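Local coordinates for protein 5,10-methylenetetrahydromethanopterin reductase (PDB 1EZW) that catalyses the reversible, coenzyme F420-dependent reduction of methylenetetrahydromethanopterin to methyltetrahydromethanopterin, a one-carbon step of methanogenesis from CO2, working as a homotetramer, at residues A[68-73]-A[112-117]; A[124-130]-A[151-155]; A[241-246]-A[295-301]; A[199-205]-A[262-266]. The contacts are given in a common frame with arbitrary orientation. Where two conformers were deposited one is given. Residues are numbered along the deposited sequence.

The four contacts form two pairs, both built from segments that join or flank the strands and helices of a TIM barrel. Contacts 1 and 2 have centres about 8 Å apart and touch: Tyr153 OH lies 2.5 Å from Pro68 O, and Val125 N lies 2.8 Å from Lys113 O, both probable hydrogen bonds. Contacts 3 and 4 have centres about 15 Å apart; their segments alternate along the chain, and Asn199 ND2 approaches Glu296 O at 3.0 Å, again a probable hydrogen bond. Contacts 1 and 3 sit on opposite sides of the chain's centre, their centres about 35 Å apart. The magnesium ion seen in the crystal is at Thr56 and Ser57, which belong to none of the four.

Contact 1: residues A[68-73]-A[112-117]; sequences PYTRHP and CKIPIW
In this TIM barrel, loop 112-117, ahead of helix 127-142, packs against loop 68-73, which leads from strand 60-63 into helix 73-86. Pro68 to Thr70 have helical phi/psi without regular bonds. Pro68 O accepts from Trp117 NE1 (3.1 Å) at the indole edge. Cys112 packs over one face of the Tyr69 ring (chi1 m): CB is 3.8 Å and SG 3.9 Å from the ring centroid, a CH-pi and a sulfur-aromatic contact. Water 1 joins Tyr69 OH (2.6 Å) to Cys112 O (2.8 Å). In register, Tyr69 CA lies 7.0 Å from Ile116 CA and His72 CA 6.8 Å from Trp117 CA. Arg71 NH2 forms a salt bridge with Asp38 OD2. His72, the N-cap of helix 73-86, bonds Leu74 N through ND1. At the subunit interface Thr70 and His72 make backbone hydrogen bonds to a neighbouring subunit, whose Tyr69 packs on Trp117. One indole face (Trp117 chi1 m) takes His72 CA and Pro73 CD, 3.8 and 3.7 Å from the five-membered ring's centroid.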
loop_
_atom_site.group_PDB
_atom_site.type_symbol
_atom_site.label_atom_id
_atom_site.label_comp_id
_atom_site.label_asym_id
_atom_site.label_seq_id
_atom_site.Cartn_x
_atom_site.Cartn_y
_atom_site.Cartn_z
ATOM N N PRO A 68 7.481 -12.545 25.438
ATOM C CA PRO A 68 8.911 -12.213 25.663
ATOM C C PRO A 68 9.944 -13.184 25.135
ATOM O O PRO A 68 11.135 -12.858 25.134
ATOM C CB PRO A 68 9.033 -12.224 27.204
ATOM C CG PRO A 68 7.579 -12.137 27.698
ATOM C CD PRO A 68 6.820 -12.958 26.698
ATOM N N TYR A 69 9.501 -14.355 24.690
ATOM C CA TYR A 69 10.412 -15.451 24.393
ATOM C C TYR A 69 10.851 -15.770 22.994
ATOM O O TYR A 69 12.007 -16.113 22.773
ATOM C CB TYR A 69 9.822 -16.751 24.968
ATOM C CG TYR A 69 9.381 -16.599 26.420
ATOM C CD1 TYR A 69 8.020 -16.539 26.744
ATOM C CD2 TYR A 69 10.323 -16.395 27.444
ATOM C CE1 TYR A 69 7.596 -16.280 28.038
ATOM C CE2 TYR A 69 9.890 -16.122 28.783
ATOM C CZ TYR A 69 8.520 -16.068 29.053
ATOM O OH TYR A 69 8.044 -15.809 30.349
ATOM N N THR A 70 9.921 -15.715 22.046
ATOM C CA THR A 70 10.280 -16.137 20.701
ATOM C C THR A 70 11.084 -15.110 19.914
ATOM O O THR A 70 11.543 -15.424 18.814
ATOM C CB THR A 70 9.038 -16.513 19.904
ATOM O OG1 THR A 70 8.248 -15.325 19.751
ATOM C CG2 THR A 70 8.208 -17.658 20.641
ATOM N N ARG A 71 11.218 -13.890 20.441
ATOM C CA ARG A 71 12.030 -12.848 19.781
ATOM C C ARG A 71 12.674 -12.073 20.911
ATOM O O ARG A 71 12.078 -11.906 21.972
ATOM C CB ARG A 71 11.151 -11.839 19.023
ATOM C CG ARG A 71 10.315 -12.463 17.915
ATOM C CD ARG A 71 9.493 -11.308 17.281
ATOM N NE ARG A 71 8.542 -11.776 16.265
ATOM C CZ ARG A 71 7.407 -12.409 16.559
ATOM N NH1 ARG A 71 6.579 -12.815 15.599
ATOM N NH2 ARG A 71 7.105 -12.639 17.830
ATOM N N HIS A 72 13.881 -11.556 20.685
ATOM C CA HIS A 72 14.537 -10.745 21.694
ATOM C C HIS A 72 13.668 -9.507 21.931
ATOM O O HIS A 72 13.071 -8.965 21.000
ATOM C CB HIS A 72 15.911 -10.325 21.157
ATOM C CG HIS A 72 16.820 -9.728 22.189
ATOM N ND1 HIS A 72 16.648 -8.458 22.690
ATOM C CD2 HIS A 72 17.907 -10.245 22.821
ATOM C CE1 HIS A 72 17.591 -8.215 23.598
ATOM N NE2 HIS A 72 18.370 -9.285 23.690
ATOM N N PRO A 73 13.549 -9.044 23.174
ATOM C CA PRO A 73 12.724 -7.866 23.393
ATOM C C PRO A 73 13.116 -6.622 22.604
ATOM O O PRO A 73 12.256 -5.793 22.320
ATOM C CB PRO A 73 12.782 -7.688 24.925
ATOM C CG PRO A 73 14.040 -8.340 25.310
ATOM C CD PRO A 73 14.023 -9.587 24.475
ATOM N N CYS A 112 7.137 -20.843 30.210
ATOM C CA CYS A 112 8.530 -20.716 29.828
ATOM C C CYS A 112 9.241 -19.873 30.879
ATOM O O CYS A 112 8.981 -18.671 31.021
ATOM C CB CYS A 112 8.648 -20.061 28.440
ATOM S SG CYS A 112 10.338 -20.026 27.858
ATOM N N LYS A 113 10.140 -20.508 31.634
ATOM C CA LYS A 113 10.853 -19.798 32.685
ATOM C C LYS A 113 12.331 -19.619 32.397
ATOM O O LYS A 113 13.089 -19.209 33.273
ATOM C CB LYS A 113 10.649 -20.517 34.040
ATOM C CG LYS A 113 9.146 -20.684 34.363
ATOM C CD LYS A 113 8.860 -21.204 35.799
ATOM C CE LYS A 113 9.116 -20.122 36.813
ATOM N NZ LYS A 113 8.894 -20.590 38.217
ATOM N N ILE A 114 12.729 -19.901 31.156
ATOM C CA ILE A 114 14.125 -19.767 30.742
ATOM C C ILE A 114 14.549 -18.294 30.690
ATOM O O ILE A 114 13.812 -17.451 30.155
ATOM C CB ILE A 114 14.330 -20.339 29.319
ATOM C CG1 ILE A 114 13.849 -21.792 29.241
ATOM C CG2 ILE A 114 15.813 -20.210 28.921
ATOM C CD1 ILE A 114 13.731 -22.338 27.831
ATOM N N PRO A 115 15.686 -17.931 31.313
ATOM C CA PRO A 115 16.165 -16.534 31.271
ATOM C C PRO A 115 16.863 -16.463 29.901
ATOM O O PRO A 115 18.074 -16.211 29.794
ATOM C CB PRO A 115 17.137 -16.489 32.458
ATOM C CG PRO A 115 17.764 -17.863 32.408
ATOM C CD PRO A 115 16.523 -18.737 32.242
ATOM N N ILE A 116 16.069 -16.675 28.845
ATOM C CA ILE A 116 16.578 -16.736 27.475
ATOM C C ILE A 116 17.522 -15.633 27.033
ATOM O O ILE A 116 18.538 -15.900 26.387
ATOM C CB ILE A 116 15.412 -16.800 26.430
ATOM C CG1 ILE A 116 14.567 -18.056 26.653
ATOM C CG2 ILE A 116 15.995 -16.808 24.988
ATOM C CD1 ILE A 116 13.414 -18.249 25.642
ATOM N N TRP A 117 17.209 -14.404 27.405
ATOM C CA TRP A 117 18.005 -13.267 26.953
ATOM C C TRP A 117 19.022 -12.692 27.925
ATOM O O TRP A 117 19.492 -11.563 27.766
ATOM C CB TRP A 117 17.086 -12.160 26.406
ATOM C CG TRP A 117 16.061 -12.667 25.387
ATOM C CD1 TRP A 117 14.695 -12.656 25.528
ATOM C CD2 TRP A 117 16.322 -13.294 24.115
ATOM N NE1 TRP A 117 14.099 -13.232 24.433
ATOM C CE2 TRP A 117 15.069 -13.634 23.554
ATOM C CE3 TRP A 117 17.498 -13.607 23.399
ATOM C CZ2 TRP A 117 14.945 -14.265 22.301
ATOM C CZ3 TRP A 117 17.378 -14.242 22.153
ATOM C CH2 TRP A 117 16.098 -14.559 21.618
HETATM O O HOH W 1 9.740 -16.346 32.283
HETATM O O HOH W 2 20.293 -10.113 25.543
#

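Contact 2: residues A[124-130]-A[151-155]; sequences EVGPATA and GKYVK
Lys152, Tyr153 and Val125 bury the most surface where loop 151-155 folds back on the N-terminal end of helix 127-142. The first segment runs extended through Glu124 and Val125 to the N-cap Gly126, then turns helical from Pro127, with Ala130 N bonded to Gly126 O at 2.9 Å. In the loop, Gly151 N bonds to Val154 O at 2.8 Å, and Lys152 and Tyr153 in between have near-helical phi/psi. The nearest CA pair is Ala130 and Tyr153, 5.7 Å apart. Lys152 bends its chain (chi m, t, p, m) past Thr129 CG2, 4.1 Å from Lys152 CD, and NZ makes a weak hydrogen bond to Glu124 O at 3.2 Å. Loop and helix belong to the same connection of the TIM barrel, leading into strand 173-176, and Glu133 of the helix accepts from the backbone N atoms of Lys152, Tyr153 and Val154. Tyr153, with an off-rotamer chi1 of 134°, takes Ala130 CB over one ring face, 4.0 Å from the centroid; its OH bonds to Pro68 O. Val125 (chi1 t) places CG1 3.9 Å from Tyr153 CB and CG2 3.5 Å from Lys152 O.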
loop_
_atom_site.group_PDB
_atom_site.type_symbol
_atom_site.label_atom_id
_atom_site.label_comp_id
_atom_site.label_asym_id
_atom_site.label_seq_id
_atom_site.Cartn_x
_atom_site.Cartn_y
_atom_site.Cartn_z
ATOM N N GLU A 124 15.693 -19.827 36.779
ATOM C CA GLU A 124 14.350 -19.654 36.209
ATOM C C GLU A 124 13.789 -18.297 36.583
ATOM O O GLU A 124 14.064 -17.767 37.648
ATOM C CB GLU A 124 13.390 -20.707 36.736
ATOM C CG GLU A 124 13.755 -22.111 36.456
ATOM C CD GLU A 124 12.620 -23.032 36.825
ATOM O OE1 GLU A 124 11.918 -22.748 37.818
ATOM O OE2 GLU A 124 12.437 -24.032 36.120
ATOM N N VAL A 125 12.941 -17.755 35.714
ATOM C CA VAL A 125 12.359 -16.448 35.931
ATOM C C VAL A 125 10.860 -16.581 35.731
ATOM O O VAL A 125 10.411 -17.222 34.770
ATOM C CB VAL A 125 12.905 -15.422 34.882
ATOM C CG1 VAL A 125 12.275 -14.051 35.108
ATOM C CG2 VAL A 125 14.410 -15.308 34.975
ATOM N N GLY A 126 10.081 -15.980 36.624
ATOM C CA GLY A 126 8.642 -16.062 36.483
ATOM C C GLY A 126 8.190 -15.255 35.255
ATOM O O GLY A 126 8.762 -14.208 34.953
ATOM N N PRO A 127 7.182 -15.744 34.531
ATOM C CA PRO A 127 6.639 -15.072 33.340
ATOM C C PRO A 127 6.212 -13.636 33.633
ATOM O O PRO A 127 6.405 -12.744 32.796
ATOM C CB PRO A 127 5.471 -15.986 32.964
ATOM C CG PRO A 127 6.038 -17.331 33.303
ATOM C CD PRO A 127 6.487 -17.023 34.734
ATOM N N ALA A 128 5.642 -13.365 34.814
ATOM C CA ALA A 128 5.251 -11.995 35.090
ATOM C C ALA A 128 6.492 -11.088 35.180
ATOM O O ALA A 128 6.445 -9.908 34.788
ATOM C CB ALA A 128 4.415 -11.911 36.378
ATOM N N THR A 129 7.586 -11.631 35.710
ATOM C CA THR A 129 8.826 -10.868 35.794
ATOM C C THR A 129 9.369 -10.668 34.372
ATOM O O THR A 129 9.770 -9.559 34.045
ATOM C CB THR A 129 9.846 -11.560 36.684
ATOM O OG1 THR A 129 9.365 -11.461 38.036
ATOM C CG2 THR A 129 11.212 -10.905 36.567
ATOM N N ALA A 130 9.357 -11.713 33.549
ATOM C CA ALA A 130 9.824 -11.565 32.160
ATOM C C ALA A 130 9.021 -10.455 31.449
ATOM O O ALA A 130 9.603 -9.631 30.737
ATOM C CB ALA A 130 9.710 -12.895 31.389
ATOM N N GLY A 151 18.309 -7.365 33.848
ATOM C CA GLY A 151 17.287 -7.980 34.674
ATOM C C GLY A 151 17.626 -9.441 34.819
ATOM O O GLY A 151 18.759 -9.842 34.522
ATOM N N LYS A 152 16.660 -10.243 35.258
ATOM C CA LYS A 152 16.842 -11.677 35.418
ATOM C C LYS A 152 16.611 -12.430 34.122
ATOM O O LYS A 152 17.176 -13.490 33.908
ATOM C CB LYS A 152 15.823 -12.271 36.417
ATOM C CG LYS A 152 15.750 -11.641 37.809
ATOM C CD LYS A 152 14.533 -12.232 38.604
ATOM C CE LYS A 152 14.775 -13.637 39.255
ATOM N NZ LYS A 152 15.067 -14.849 38.413
ATOM N N TYR A 153 15.756 -11.897 33.244
ATOM C CA TYR A 153 15.431 -12.586 31.988
ATOM C C TYR A 153 16.137 -11.954 30.781
ATOM O O TYR A 153 16.409 -12.627 29.804
ATOM C CB TYR A 153 13.886 -12.615 31.812
ATOM C CG TYR A 153 13.360 -12.229 30.431
ATOM C CD1 TYR A 153 13.104 -13.195 29.448
ATOM C CD2 TYR A 153 13.151 -10.888 30.113
ATOM C CE1 TYR A 153 12.647 -12.820 28.175
ATOM C CE2 TYR A 153 12.694 -10.507 28.831
ATOM C CZ TYR A 153 12.449 -11.472 27.887
ATOM O OH TYR A 153 12.021 -11.055 26.627
ATOM N N VAL A 154 16.456 -10.673 30.862
ATOM C CA VAL A 154 17.172 -10.051 29.760
ATOM C C VAL A 154 18.221 -9.121 30.330
ATOM O O VAL A 154 17.967 -8.384 31.290
ATOM C CB VAL A 154 16.208 -9.244 28.793
ATOM C CG1 VAL A 154 15.432 -8.159 29.551
ATOM C CG2 VAL A 154 17.034 -8.618 27.690
ATOM N N LYS A 155 19.416 -9.191 29.754
ATOM C CA LYS A 155 20.494 -8.290 30.123
ATOM C C LYS A 155 21.039 -7.757 28.801
ATOM O O LYS A 155 21.504 -8.508 27.968
ATOM C CB LYS A 155 21.608 -9.001 30.917
ATOM C CG LYS A 155 22.763 -8.032 31.223
ATOM C CD LYS A 155 23.900 -8.730 32.019
ATOM C CE LYS A 155 25.067 -7.748 32.221
ATOM N NZ LYS A 155 26.096 -8.280 33.157
#

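Contact 3: residues A[241-246]-A[295-301]; sequences AIEATK and IEAFSIA
Mainly apolar packing sets helix 238-254 on the end of helix 292-298 and on strand 300-302, in the part of the TIM-barrel chain between barrel strands 225-229 and 321-324. Segment 241-246 is helical; 295-301 leaves its helix, passes Ser299 and becomes extended at Ile300 and Ala301. The nearest CA atoms are those of Ile242 and Ala301, 5.4 Å apart, with Thr245 CA 7.2 Å from Ser299 CA. Ile295 (chi1 m, chi2 t) meets Ile242, its CD1 3.5 Å from Ile242 CG2, and packs against Thr245, CG1 to OG1 3.9 Å. Ala301 CB reaches Thr245 CG2 at 3.5 Å. The hydroxyls are used within their own segments: Thr245 OG1 (chi1 p) donates to Ile242 O at 2.7 Å, turning CG2 to Ala301, and Ser299 OG donates to Ile295 O at 2.8 Å. Lys246 NZ forms a salt bridge with Glu243 OE1, 3.0 Å. Beside this layer strand 232-234 pairs in parallel with strand 300-302, Ser233 touches Thr245 and Ala301, and Ile300 faces helix 304-316.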
loop_
_atom_site.group_PDB
_atom_site.type_symbol
_atom_site.label_atom_id
_atom_site.label_comp_id
_atom_site.label_asym_id
_atom_site.label_seq_id
_atom_site.Cartn_x
_atom_site.Cartn_y
_atom_site.Cartn_z
ATOM N N ALA A 241 -26.359 -17.391 14.480
ATOM C CA ALA A 241 -25.235 -16.819 15.241
ATOM C C ALA A 241 -24.765 -17.831 16.289
ATOM O O ALA A 241 -23.577 -18.135 16.401
ATOM C CB ALA A 241 -25.667 -15.515 15.925
ATOM N N ILE A 242 -25.711 -18.392 17.048
ATOM C CA ILE A 242 -25.355 -19.342 18.092
ATOM C C ILE A 242 -24.654 -20.580 17.548
ATOM O O ILE A 242 -23.687 -21.076 18.119
ATOM C CB ILE A 242 -26.618 -19.774 18.895
ATOM C CG1 ILE A 242 -27.164 -18.567 19.667
ATOM C CG2 ILE A 242 -26.289 -20.983 19.791
ATOM C CD1 ILE A 242 -28.606 -18.721 20.163
ATOM N N GLU A 243 -25.144 -21.080 16.423
ATOM C CA GLU A 243 -24.567 -22.270 15.837
ATOM C C GLU A 243 -23.101 -22.065 15.481
ATOM O O GLU A 243 -22.273 -22.957 15.671
ATOM C CB GLU A 243 -25.355 -22.651 14.579
ATOM C CG GLU A 243 -24.951 -24.002 13.986
ATOM C CD GLU A 243 -25.148 -25.134 14.971
ATOM O OE1 GLU A 243 -26.198 -25.132 15.654
ATOM O OE2 GLU A 243 -24.269 -26.023 15.053
ATOM N N ALA A 244 -22.783 -20.884 14.955
ATOM C CA ALA A 244 -21.415 -20.566 14.544
ATOM C C ALA A 244 -20.414 -20.598 15.696
ATOM O O ALA A 244 -19.212 -20.790 15.495
ATOM C CB ALA A 244 -21.400 -19.200 13.855
ATOM N N THR A 245 -20.892 -20.406 16.922
ATOM C CA THR A 245 -19.981 -20.423 18.051
ATOM C C THR A 245 -19.534 -21.815 18.486
ATOM O O THR A 245 -18.470 -21.955 19.072
ATOM C CB THR A 245 -20.586 -19.808 19.348
ATOM O OG1 THR A 245 -21.629 -20.663 19.822
ATOM C CG2 THR A 245 -21.156 -18.442 19.116
ATOM N N LYS A 246 -20.322 -22.838 18.184
ATOM C CA LYS A 246 -20.017 -24.180 18.696
ATOM C C LYS A 246 -18.612 -24.733 18.603
ATOM O O LYS A 246 -18.040 -25.116 19.631
ATOM C CB LYS A 246 -21.049 -25.182 18.167
ATOM C CG LYS A 246 -22.426 -24.883 18.760
ATOM C CD LYS A 246 -23.513 -25.863 18.348
ATOM C CE LYS A 246 -24.864 -25.413 18.906
ATOM N NZ LYS A 246 -26.004 -26.255 18.442
ATOM N N ILE A 295 -22.482 -22.129 25.831
ATOM C CA ILE A 295 -22.556 -20.998 24.917
ATOM C C ILE A 295 -22.739 -19.704 25.707
ATOM O O ILE A 295 -22.125 -18.683 25.397
ATOM C CB ILE A 295 -23.685 -21.222 23.893
ATOM C CG1 ILE A 295 -23.260 -22.373 22.964
ATOM C CG2 ILE A 295 -24.013 -19.925 23.141
ATOM C CD1 ILE A 295 -24.334 -22.824 22.000
ATOM N N GLU A 296 -23.571 -19.732 26.750
ATOM C CA GLU A 296 -23.794 -18.540 27.571
ATOM C C GLU A 296 -22.535 -18.207 28.379
ATOM O O GLU A 296 -22.208 -17.045 28.622
ATOM C CB GLU A 296 -24.975 -18.803 28.526
ATOM C CG GLU A 296 -25.441 -17.651 29.411
ATOM C CD GLU A 296 -24.441 -17.241 30.470
ATOM O OE1 GLU A 296 -23.672 -18.098 30.966
ATOM O OE2 GLU A 296 -24.448 -16.049 30.826
ATOM N N ALA A 297 -21.817 -19.230 28.801
ATOM C CA ALA A 297 -20.641 -18.988 29.590
ATOM C C ALA A 297 -19.436 -18.498 28.795
ATOM O O ALA A 297 -18.693 -17.620 29.256
ATOM C CB ALA A 297 -20.254 -20.263 30.318
ATOM N N PHE A 298 -19.274 -19.054 27.599
ATOM C CA PHE A 298 -18.056 -18.787 26.851
ATOM C C PHE A 298 -18.126 -18.017 25.553
ATOM O O PHE A 298 -17.163 -18.035 24.790
ATOM C CB PHE A 298 -17.349 -20.128 26.627
ATOM C CG PHE A 298 -17.098 -20.898 27.919
ATOM C CD1 PHE A 298 -17.658 -22.165 28.123
ATOM C CD2 PHE A 298 -16.340 -20.332 28.936
ATOM C CE1 PHE A 298 -17.463 -22.842 29.339
ATOM C CE2 PHE A 298 -16.139 -20.996 30.152
ATOM C CZ PHE A 298 -16.706 -22.259 30.349
ATOM N N SER A 299 -19.226 -17.327 25.311
ATOM C CA SER A 299 -19.343 -16.544 24.078
ATOM C C SER A 299 -20.407 -15.489 24.284
ATOM O O SER A 299 -21.185 -15.531 25.274
ATOM C CB SER A 299 -19.768 -17.429 22.894
ATOM O OG SER A 299 -21.173 -17.721 22.919
ATOM N N ILE A 300 -20.411 -14.524 23.373
ATOM C CA ILE A 300 -21.435 -13.496 23.316
ATOM C C ILE A 300 -22.025 -13.832 21.955
ATOM O O ILE A 300 -21.422 -13.560 20.905
ATOM C CB ILE A 300 -20.862 -12.081 23.300
ATOM C CG1 ILE A 300 -20.235 -11.748 24.650
ATOM C CG2 ILE A 300 -21.963 -11.067 23.029
ATOM C CD1 ILE A 300 -19.598 -10.376 24.629
ATOM N N ALA A 301 -23.204 -14.446 21.957
ATOM C CA ALA A 301 -23.821 -14.844 20.698
ATOM C C ALA A 301 -25.320 -14.566 20.567
ATOM O O ALA A 301 -26.078 -14.677 21.542
ATOM C CB ALA A 301 -23.555 -16.342 20.459
#

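Contact 4: residues A[199-205]-A[262-266]; sequences NPKDFEV and ERHGI
Asp202 OD1 takes two donors from the C-terminal end of helix 258-263 and the residue after it: Arg263 NH2 (2.9 Å), a salt bridge, and His264 NE2 (2.8 Å), a His-carboxylate hydrogen bond. These tie helix 200-216, which follows TIM-barrel strand 192-196, to helix 258-263. Asp202 OD2 receives a weak bond from Asn199 N (3.3 Å), while Asn199 OD1 accepts from Lys201 N (3.0 Å); Asn199 and Asp202 thus form a capping box. The other ring nitrogen, His264 ND1, is hydrogen-bonded to water 3 (2.8 Å), which accepts from Lys201 NZ (2.7 Å). Arg263 (chi1 and chi2 t) extends to Asp202, Val205 CG2 lies over one guanidinium face, and Lys201 CA is 7.6 Å from Arg263 CA. A Schellman motif ends helix 258-263, with Gly265 (positive phi) as its C-prime residue and Gly265 N bonded to Glu262 O at 3.0 Å. Asn199 ND2 donates to Glu296 O of helix 292-298, against which His264 also packs, edge-to-face with Phe298, while Pro200 and Phe203 face helix 304-316.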
loop_
_atom_site.group_PDB
_atom_site.type_symbol
_atom_site.label_atom_id
_atom_site.label_comp_id
_atom_site.label_asym_id
_atom_site.label_seq_id
_atom_site.Cartn_x
_atom_site.Cartn_y
_atom_site.Cartn_z
ATOM N N ASN A 199 -17.906 -13.580 29.702
ATOM C CA ASN A 199 -19.067 -13.536 30.619
ATOM C C ASN A 199 -18.815 -12.642 31.849
ATOM O O ASN A 199 -17.694 -12.542 32.340
ATOM C CB ASN A 199 -19.362 -15.000 30.986
ATOM C CG ASN A 199 -20.621 -15.168 31.836
ATOM O OD1 ASN A 199 -20.624 -14.866 33.037
ATOM N ND2 ASN A 199 -21.689 -15.647 31.217
ATOM N N PRO A 200 -19.855 -11.933 32.333
ATOM C CA PRO A 200 -19.707 -11.058 33.494
ATOM C C PRO A 200 -19.046 -11.714 34.705
ATOM O O PRO A 200 -18.276 -11.050 35.400
ATOM C CB PRO A 200 -21.156 -10.625 33.779
ATOM C CG PRO A 200 -21.732 -10.559 32.357
ATOM C CD PRO A 200 -21.248 -11.905 31.847
ATOM N N LYS A 201 -19.317 -12.997 34.942
ATOM C CA LYS A 201 -18.743 -13.672 36.107
ATOM C C LYS A 201 -17.224 -13.746 36.081
ATOM O O LYS A 201 -16.563 -13.738 37.127
ATOM C CB LYS A 201 -19.345 -15.076 36.270
ATOM C CG LYS A 201 -20.808 -14.992 36.736
ATOM C CD LYS A 201 -21.353 -16.347 37.197
ATOM C CE LYS A 201 -21.661 -17.281 36.069
ATOM N NZ LYS A 201 -22.780 -16.794 35.213
ATOM N N ASP A 202 -16.664 -13.821 34.876
ATOM C CA ASP A 202 -15.222 -13.886 34.763
ATOM C C ASP A 202 -14.637 -12.559 35.193
ATOM O O ASP A 202 -13.590 -12.518 35.838
ATOM C CB ASP A 202 -14.840 -14.179 33.309
ATOM C CG ASP A 202 -15.447 -15.454 32.818
ATOM O OD1 ASP A 202 -15.230 -16.501 33.463
ATOM O OD2 ASP A 202 -16.144 -15.421 31.786
ATOM N N PHE A 203 -15.308 -11.469 34.838
ATOM C CA PHE A 203 -14.810 -10.156 35.186
ATOM C C PHE A 203 -15.079 -9.766 36.627
ATOM O O PHE A 203 -14.365 -8.943 37.188
ATOM C CB PHE A 203 -15.307 -9.120 34.183
ATOM C CG PHE A 203 -14.710 -9.339 32.800
ATOM C CD1 PHE A 203 -15.327 -10.184 31.878
ATOM C CD2 PHE A 203 -13.435 -8.835 32.514
ATOM C CE1 PHE A 203 -14.682 -10.542 30.686
ATOM C CE2 PHE A 203 -12.777 -9.189 31.327
ATOM C CZ PHE A 203 -13.398 -10.044 30.421
ATOM N N GLU A 204 -16.097 -10.368 37.228
ATOM C CA GLU A 204 -16.364 -10.070 38.637
ATOM C C GLU A 204 -15.205 -10.631 39.459
ATOM O O GLU A 204 -14.898 -10.136 40.535
ATOM C CB GLU A 204 -17.713 -10.685 39.046
ATOM C CG GLU A 204 -18.848 -9.928 38.358
ATOM C CD GLU A 204 -20.206 -10.608 38.459
ATOM O OE1 GLU A 204 -20.258 -11.809 38.774
ATOM O OE2 GLU A 204 -21.226 -9.932 38.179
ATOM N N VAL A 205 -14.559 -11.661 38.931
ATOM C CA VAL A 205 -13.419 -12.285 39.576
ATOM C C VAL A 205 -12.141 -11.535 39.190
ATOM O O VAL A 205 -11.325 -11.174 40.037
ATOM C CB VAL A 205 -13.270 -13.751 39.120
ATOM C CG1 VAL A 205 -11.889 -14.297 39.502
ATOM C CG2 VAL A 205 -14.390 -14.610 39.748
ATOM N N GLU A 262 -16.655 -24.811 36.985
ATOM C CA GLU A 262 -17.475 -24.739 38.188
ATOM C C GLU A 262 -18.180 -23.395 38.245
ATOM O O GLU A 262 -19.383 -23.325 38.522
ATOM C CB GLU A 262 -16.601 -24.901 39.435
ATOM C CG GLU A 262 -17.371 -24.780 40.737
ATOM C CD GLU A 262 -16.470 -24.870 41.964
ATOM O OE1 GLU A 262 -15.527 -24.049 42.085
ATOM O OE2 GLU A 262 -16.709 -25.754 42.814
ATOM N N ARG A 263 -17.425 -22.329 37.990
ATOM C CA ARG A 263 -17.958 -20.962 37.989
ATOM C C ARG A 263 -19.197 -20.809 37.101
ATOM O O ARG A 263 -20.139 -20.098 37.450
ATOM C CB ARG A 263 -16.868 -19.981 37.490
ATOM C CG ARG A 263 -17.316 -18.535 37.244
ATOM C CD ARG A 263 -16.186 -17.739 36.553
ATOM N NE ARG A 263 -14.984 -17.740 37.376
ATOM C CZ ARG A 263 -13.757 -17.465 36.946
ATOM N NH1 ARG A 263 -12.752 -17.503 37.804
ATOM N NH2 ARG A 263 -13.522 -17.164 35.668
ATOM N N HIS A 264 -19.190 -21.486 35.958
ATOM C CA HIS A 264 -20.272 -21.364 34.995
ATOM C C HIS A 264 -21.262 -22.522 35.052
ATOM O O HIS A 264 -22.110 -22.662 34.177
ATOM C CB HIS A 264 -19.666 -21.197 33.578
ATOM C CG HIS A 264 -18.899 -19.910 33.403
ATOM N ND1 HIS A 264 -19.514 -18.677 33.354
ATOM C CD2 HIS A 264 -17.564 -19.660 33.394
ATOM C CE1 HIS A 264 -18.597 -17.722 33.329
ATOM N NE2 HIS A 264 -17.404 -18.293 33.352
ATOM N N GLY A 265 -21.144 -23.329 36.104
ATOM C CA GLY A 265 -22.037 -24.462 36.300
ATOM C C GLY A 265 -22.077 -25.386 35.108
ATOM O O GLY A 265 -23.147 -25.877 34.720
ATOM N N ILE A 266 -20.911 -25.640 34.526
ATOM C CA ILE A 266 -20.833 -26.488 33.347
ATOM C C ILE A 266 -20.899 -27.983 33.629
ATOM O O ILE A 266 -20.301 -28.467 34.584
ATOM C CB ILE A 266 -19.543 -26.200 32.552
ATOM C CG1 ILE A 266 -19.542 -24.739 32.086
ATOM C CG2 ILE A 266 -19.452 -27.112 31.349
ATOM C CD1 ILE A 266 -20.700 -24.374 31.139
HETATM O O HOH W 3 -22.315 -18.592 33.236
#